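Local coordinates for protein phosphatidylserine synthase (Haemophilus influenzae, PDB 3HSI) that is a phosphatidylserine synthase of the phospholipase D superfamily, with two PLD-type regions in one chain, at residues V85-D90 against N125-V130; D372-L377 against L396-Q401. All blocks are in the same frame, centred on the assembly; numbering follows the deposited sequence.

Contact 1: residues V85-D90 against N125-V130; sequences VKVLID and NMFFGV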
loop_
_atom_site.group_PDB
_atom_site.type_symbol
_atom_site.label_atom_id
_atom_site.label_comp_id
_atom_site.label_asym_id
_atom_site.label_seq_id
_atom_site.Cartn_x
_atom_site.Cartn_y
_atom_site.Cartn_z
ATOM N N VAL C 85 -22.029 -22.083 -15.528
ATOM C CA VAL C 85 -20.605 -21.740 -15.785
ATOM C C VAL C 85 -20.280 -20.328 -15.280
ATOM O O VAL C 85 -20.905 -19.366 -15.717
ATOM C CB VAL C 85 -20.200 -21.820 -17.299
ATOM C CG1 VAL C 85 -18.683 -21.583 -17.475
ATOM C CG2 VAL C 85 -20.556 -23.125 -17.890
ATOM N N LYS C 86 -19.287 -20.206 -14.395
ATOM C CA LYS C 86 -18.847 -18.894 -13.896
ATOM C C LYS C 86 -17.346 -18.857 -13.909
ATOM O O LYS C 86 -16.711 -19.764 -13.389
ATOM C CB LYS C 86 -19.376 -18.606 -12.478
ATOM C CG LYS C 86 -20.901 -18.697 -12.406
ATOM C CD LYS C 86 -21.550 -17.503 -11.746
ATOM C CE LYS C 86 -23.065 -17.549 -11.906
ATOM N NZ LYS C 86 -23.648 -18.708 -11.156
ATOM N N VAL C 87 -16.786 -17.854 -14.571
ATOM C CA VAL C 87 -15.331 -17.688 -14.633
ATOM C C VAL C 87 -15.023 -16.338 -14.010
ATOM O O VAL C 87 -15.465 -15.285 -14.517
ATOM C CB VAL C 87 -14.778 -17.791 -16.107
ATOM C CG1 VAL C 87 -13.272 -17.589 -16.156
ATOM C CG2 VAL C 87 -15.171 -19.178 -16.738
ATOM N N LEU C 88 -14.289 -16.360 -12.899
ATOM C CA LEU C 88 -13.891 -15.097 -12.235
ATOM C C LEU C 88 -12.402 -14.823 -12.478
ATOM O O LEU C 88 -11.564 -15.669 -12.190
ATOM C CB LEU C 88 -14.209 -15.127 -10.728
ATOM C CG LEU C 88 -15.661 -14.990 -10.248
ATOM C CD1 LEU C 88 -16.551 -16.134 -10.778
ATOM C CD2 LEU C 88 -15.766 -14.903 -8.708
ATOM N N ILE C 89 -12.088 -13.666 -13.051
ATOM C CA ILE C 89 -10.695 -13.278 -13.255
ATOM C C ILE C 89 -10.517 -11.882 -12.704
ATOM O O ILE C 89 -11.496 -11.187 -12.421
ATOM C CB ILE C 89 -10.214 -13.358 -14.770
ATOM C CG1 ILE C 89 -11.112 -12.543 -15.745
ATOM C CG2 ILE C 89 -9.991 -14.803 -15.197
ATOM C CD1 ILE C 89 -12.335 -13.282 -16.344
ATOM N N ASP C 90 -9.275 -11.466 -12.549
ATOM C CA ASP C 90 -9.012 -10.154 -12.001
ATOM C C ASP C 90 -9.581 -9.107 -12.980
ATOM O O ASP C 90 -9.388 -9.204 -14.196
ATOM C CB ASP C 90 -7.517 -9.959 -11.770
ATOM C CG ASP C 90 -7.223 -8.650 -11.100
ATOM O OD1 ASP C 90 -7.286 -8.625 -9.847
ATOM O OD2 ASP C 90 -6.980 -7.637 -11.827
ATOM N N ASN C 125 -24.133 -14.505 -19.094
ATOM C CA ASN C 125 -22.803 -14.006 -18.749
ATOM C C ASN C 125 -22.025 -15.149 -18.117
ATOM O O ASN C 125 -22.566 -15.860 -17.269
ATOM C CB ASN C 125 -22.918 -12.876 -17.721
ATOM C CG ASN C 125 -23.669 -11.661 -18.250
ATOM O OD1 ASN C 125 -23.433 -11.208 -19.360
ATOM N ND2 ASN C 125 -24.533 -11.101 -17.427
HETATM N N MSE C 126 -20.772 -15.323 -18.538
HETATM C CA MSE C 126 -19.894 -16.371 -18.012
HETATM C C MSE C 126 -18.582 -15.832 -17.428
HETATM O O MSE C 126 -18.005 -16.453 -16.532
HETATM C CB MSE C 126 -19.605 -17.419 -19.090
HETATM C CG MSE C 126 -20.865 -18.110 -19.574
HETATM SE SE MSE C 126 -20.560 -19.712 -20.613
HETATM C CE MSE C 126 -22.242 -20.527 -20.192
ATOM N N PHE C 127 -18.127 -14.688 -17.932
ATOM C CA PHE C 127 -16.888 -14.065 -17.481
ATOM C C PHE C 127 -17.144 -12.863 -16.606
ATOM O O PHE C 127 -17.778 -11.888 -17.026
ATOM C CB PHE C 127 -16.026 -13.628 -18.671
ATOM C CG PHE C 127 -15.340 -14.757 -19.350
ATOM C CD1 PHE C 127 -14.123 -15.215 -18.887
ATOM C CD2 PHE C 127 -15.925 -15.375 -20.444
ATOM C CE1 PHE C 127 -13.491 -16.275 -19.499
ATOM C CE2 PHE C 127 -15.297 -16.425 -21.069
ATOM C CZ PHE C 127 -14.082 -16.890 -20.584
ATOM N N PHE C 128 -16.619 -12.934 -15.388
ATOM C CA PHE C 128 -16.799 -11.890 -14.408
ATOM C C PHE C 128 -15.465 -11.354 -13.912
ATOM O O PHE C 128 -14.568 -12.123 -13.609
ATOM C CB PHE C 128 -17.637 -12.423 -13.242
ATOM C CG PHE C 128 -18.985 -12.960 -13.663
ATOM C CD1 PHE C 128 -20.101 -12.128 -13.700
ATOM C CD2 PHE C 128 -19.126 -14.306 -14.064
ATOM C CE1 PHE C 128 -21.333 -12.633 -14.101
ATOM C CE2 PHE C 128 -20.369 -14.800 -14.471
ATOM C CZ PHE C 128 -21.460 -13.970 -14.468
ATOM N N GLY C 129 -15.359 -10.032 -13.816
ATOM C CA GLY C 129 -14.138 -9.365 -13.350
ATOM C C GLY C 129 -14.244 -8.977 -11.879
ATOM O O GLY C 129 -15.192 -8.300 -11.469
ATOM N N VAL C 130 -13.291 -9.456 -11.081
ATOM C CA VAL C 130 -13.305 -9.199 -9.639
ATOM C C VAL C 130 -12.225 -8.161 -9.323
ATOM O O VAL C 130 -11.057 -8.415 -9.537
ATOM C CB VAL C 130 -12.991 -10.494 -8.853
ATOM C CG1 VAL C 130 -12.884 -10.217 -7.365
ATOM C CG2 VAL C 130 -13.999 -11.595 -9.167
HETATM O O HOH W 1 -23.112 -18.824 -17.289
#
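Four backbone hydrogen bonds join 85-90 to 126-130 in parallel, and each donor arrives nearly along the C=O axis of its acceptor. Val-87 gives its N to Met-126 O (2.7 Å) and takes Phe-128 N on its O; Ile-89 gives its N to Phe-128 O and takes Val-130 N on its O (2.8 Å). Beyond the last of these bonds, at the Val-85 end, a water donates to both Val-85 O and Asn-125 O, carrying the link on where the strands part. One face holds Val-87, Ile-89 and Phe-127. Val-87 lies alongside Phe-127, its CG1, anti to the backbone N, 3.6 Å from ring atom CE1. Ile-89 has CG1 between the backbone N and the carbonyl carbon (chi1 55°), which brings CD1 to the ring edge, 3.7 Å from Phe-127 CD1. On the same side selenomethionine Met-126 runs extended so that CE reaches Val-85 CB, 3.8 Å away. On the other, Leu-88 CD2 crosses Val-130 CG2 obliquely at 3.8 Å, and Lys-86 CD brushes Phe-128 CE2. Further out, Tyr-111 stacks on Phe-127 while Trp-60 meets it edge-to-face, and Asp-205 OD2 accepts the N of both Met-126 and Phe-127. Helix 64-79 lies against Val-85, Met-126 and Phe-127, helix 181-195 against Leu-88. Lys-86 NZ pairs with Asp-84. Strand 85-90 is thus bonded along both edges, its other one to residues 53-58, and the buried Asp-90 carboxylate is met by the N-H groups of Leu-141 and Arg-93, which would tend to keep it ionised.

Contact 2: residues D372-L377 against L396-Q401; sequences DRYILL and LIYDPQ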
loop_
_atom_site.group_PDB
_atom_site.type_symbol
_atom_site.label_atom_id
_atom_site.label_comp_id
_atom_site.label_asym_id
_atom_site.label_seq_id
_atom_site.Cartn_x
_atom_site.Cartn_y
_atom_site.Cartn_z
ATOM N N ASP C 372 6.448 -34.471 7.505
ATOM C CA ASP C 372 5.635 -35.372 6.674
ATOM C C ASP C 372 4.150 -35.240 7.018
ATOM O O ASP C 372 3.349 -36.148 6.758
ATOM C CB ASP C 372 6.103 -36.830 6.841
ATOM C CG ASP C 372 6.334 -37.198 8.313
ATOM O OD1 ASP C 372 6.128 -36.313 9.212
ATOM O OD2 ASP C 372 6.734 -38.364 8.585
ATOM N N ARG C 373 3.791 -34.081 7.556
ATOM C CA ARG C 373 2.552 -33.889 8.297
ATOM C C ARG C 373 1.587 -32.883 7.623
ATOM O O ARG C 373 0.371 -33.113 7.575
ATOM C CB ARG C 373 2.962 -33.418 9.699
ATOM C CG ARG C 373 1.891 -33.269 10.762
ATOM C CD ARG C 373 2.547 -33.158 12.195
ATOM N NE ARG C 373 3.046 -31.801 12.502
ATOM C CZ ARG C 373 4.296 -31.364 12.262
ATOM N NH1 ARG C 373 5.202 -32.170 11.716
ATOM N NH2 ARG C 373 4.661 -30.124 12.573
ATOM N N TYR C 374 2.135 -31.787 7.088
ATOM C CA TYR C 374 1.346 -30.787 6.345
ATOM C C TYR C 374 1.894 -30.499 4.967
ATOM O O TYR C 374 3.118 -30.417 4.780
ATOM C CB TYR C 374 1.346 -29.463 7.079
ATOM C CG TYR C 374 0.767 -29.510 8.468
ATOM C CD1 TYR C 374 -0.618 -29.458 8.662
ATOM C CD2 TYR C 374 1.596 -29.586 9.573
ATOM C CE1 TYR C 374 -1.170 -29.476 9.918
ATOM C CE2 TYR C 374 1.061 -29.625 10.853
ATOM C CZ TYR C 374 -0.326 -29.558 11.011
ATOM O OH TYR C 374 -0.868 -29.575 12.255
ATOM N N ILE C 375 0.968 -30.278 4.033
ATOM C CA ILE C 375 1.233 -29.970 2.624
ATOM C C ILE C 375 0.234 -28.863 2.270
ATOM O O ILE C 375 -0.969 -29.099 2.170
ATOM C CB ILE C 375 0.962 -31.227 1.684
ATOM C CG1 ILE C 375 1.828 -32.416 2.091
ATOM C CG2 ILE C 375 1.263 -30.930 0.218
ATOM C CD1 ILE C 375 1.061 -33.533 2.774
ATOM N N LEU C 376 0.743 -27.654 2.078
ATOM C CA LEU C 376 -0.076 -26.526 1.702
ATOM C C LEU C 376 -0.041 -26.293 0.202
ATOM O O LEU C 376 1.033 -26.007 -0.379
ATOM C CB LEU C 376 0.424 -25.261 2.397
ATOM C CG LEU C 376 -0.351 -23.988 2.067
ATOM C CD1 LEU C 376 -1.812 -24.152 2.476
ATOM C CD2 LEU C 376 0.272 -22.734 2.750
ATOM N N LEU C 377 -1.213 -26.396 -0.405
ATOM C CA LEU C 377 -1.384 -26.051 -1.798
ATOM C C LEU C 377 -1.910 -24.638 -1.803
ATOM O O LEU C 377 -2.959 -24.346 -1.207
ATOM C CB LEU C 377 -2.399 -26.974 -2.477
ATOM C CG LEU C 377 -2.315 -28.457 -2.118
ATOM C CD1 LEU C 377 -3.506 -29.250 -2.729
ATOM C CD2 LEU C 377 -0.986 -29.076 -2.501
ATOM N N LEU C 396 -5.000 -26.611 2.847
ATOM C CA LEU C 396 -4.081 -27.240 3.776
ATOM C C LEU C 396 -4.422 -28.704 3.920
ATOM O O LEU C 396 -5.462 -29.063 4.475
ATOM C CB LEU C 396 -4.048 -26.553 5.154
ATOM C CG LEU C 396 -3.042 -27.171 6.148
ATOM C CD1 LEU C 396 -1.572 -27.033 5.658
ATOM C CD2 LEU C 396 -3.176 -26.582 7.566
ATOM N N ILE C 397 -3.526 -29.548 3.421
ATOM C CA ILE C 397 -3.645 -30.982 3.621
ATOM C C ILE C 397 -2.912 -31.423 4.913
ATOM O O ILE C 397 -1.750 -31.109 5.127
ATOM C CB ILE C 397 -3.095 -31.763 2.408
ATOM C CG1 ILE C 397 -3.911 -31.412 1.157
ATOM C CG2 ILE C 397 -3.129 -33.226 2.688
ATOM C CD1 ILE C 397 -3.296 -31.863 -0.128
ATOM N N TYR C 398 -3.640 -32.121 5.769
ATOM C CA TYR C 398 -3.107 -32.736 6.971
ATOM C C TYR C 398 -3.043 -34.252 6.757
ATOM O O TYR C 398 -4.069 -34.899 6.499
ATOM C CB TYR C 398 -4.025 -32.409 8.137
ATOM C CG TYR C 398 -3.573 -32.939 9.485
ATOM C CD1 TYR C 398 -2.241 -32.809 9.906
ATOM C CD2 TYR C 398 -4.499 -33.506 10.367
ATOM C CE1 TYR C 398 -1.830 -33.287 11.162
ATOM C CE2 TYR C 398 -4.108 -33.986 11.621
ATOM C CZ TYR C 398 -2.775 -33.875 12.001
ATOM O OH TYR C 398 -2.396 -34.323 13.224
ATOM N N ASP C 399 -1.839 -34.797 6.902
ATOM C CA ASP C 399 -1.556 -36.195 6.623
ATOM C C ASP C 399 -0.859 -36.859 7.811
ATOM O O ASP C 399 0.308 -37.225 7.702
ATOM C CB ASP C 399 -0.687 -36.300 5.362
ATOM C CG ASP C 399 -0.513 -37.724 4.882
ATOM O OD1 ASP C 399 -1.349 -38.601 5.259
ATOM O OD2 ASP C 399 0.481 -37.961 4.138
ATOM N N PRO C 400 -1.583 -37.021 8.950
ATOM C CA PRO C 400 -0.976 -37.519 10.210
ATOM C C PRO C 400 -0.402 -38.937 10.133
ATOM O O PRO C 400 0.555 -39.227 10.832
ATOM C CB PRO C 400 -2.137 -37.473 11.217
ATOM C CG PRO C 400 -3.395 -37.401 10.391
ATOM C CD PRO C 400 -3.013 -36.684 9.118
ATOM N N GLN C 401 -0.966 -39.807 9.291
ATOM C CA GLN C 401 -0.478 -41.181 9.199
ATOM C C GLN C 401 0.303 -41.421 7.910
ATOM O O GLN C 401 0.443 -42.559 7.485
ATOM C CB GLN C 401 -1.643 -42.173 9.303
ATOM C CG GLN C 401 -2.416 -42.043 10.613
ATOM C CD GLN C 401 -3.303 -43.228 10.893
ATOM O OE1 GLN C 401 -2.988 -44.367 10.521
ATOM N NE2 GLN C 401 -4.409 -42.983 11.574
HETATM O O HOH W 2 2.825 -37.080 4.214
#
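Tyr-374 and Tyr-398, a non-hydrogen-bonded antiparallel pair, send their rings out side by side from one face of the sheet. The planes are 26° from parallel but slid so far that they barely overlap, with Tyr-374 CE1 3.5 Å from Tyr-398 CD1. Leu-396 fills the other flank of Tyr-374: with CG anti to the backbone N (chi1 -178°), its CD1 lies 4.0 Å from Tyr-374 CD1, and the same methyl approaches Leu-376 CB. Beyond the tyrosine pair, the CG of Arg-373 crosses to Tyr-398 CE1 at 3.7 Å, its guanidinium turned almost perpendicular to the ring and salt-bridged to Asp-371. Pro-400 closes one face of Tyr-398, CD sitting 3.6 Å above the ring centre. The opposite face of the sheet carries Ile-375 and Ile-397, which meet at their CB atoms; Ile-397 CD1, at the end of an extended arm, crosses Leu-377 CD1 at 3.7 Å, and Ile-375 CD1 lies alongside Asp-399 CB. Ile-375 and Ile-397 exchange two N-H...O bonds, and Asp-399 N adds a nearly straight one to Arg-373 O (2.9 Å). A water donates to Asp-372 O and Asp-399 OD2, bridging the diverging ends, while Leu-404 N also binds that carboxylate oxygen. On the Ile-375 face, Arg-174 of strand 171-179 touches Ile-375 and Leu-377. Arg-373 and Tyr-374 both face Val-370 on strand 367-370, a classic beta bulge at the turn into 374-378. The whole is an antiparallel strand pair within a PLD-type alpha/beta sheet, covered over Tyr-374, Leu-376 and Leu-396 by helix 258-268.

Overall arrangement
Contacts 1 and 2 follow one another along the chain and belong to different mixed sheets, one containing strands 84-90 and 127-130, the other strands 374-378 and 391-398. Their centres lie about 31 Å apart and their nearest atoms about 16 Å, so neither touches the other; each centre is about 18 Å from that of the chain. Strand 171-179 belongs to the sheet of contact 1 yet borders contact 2. The phospholipase D motif region contributes strands to both sheets: 141-142 pairs with 391-398, whereas 146-148 and 151-155 join the sheet of contact 1. Such interlinking is consistent with a two-lobed PLD-type architecture.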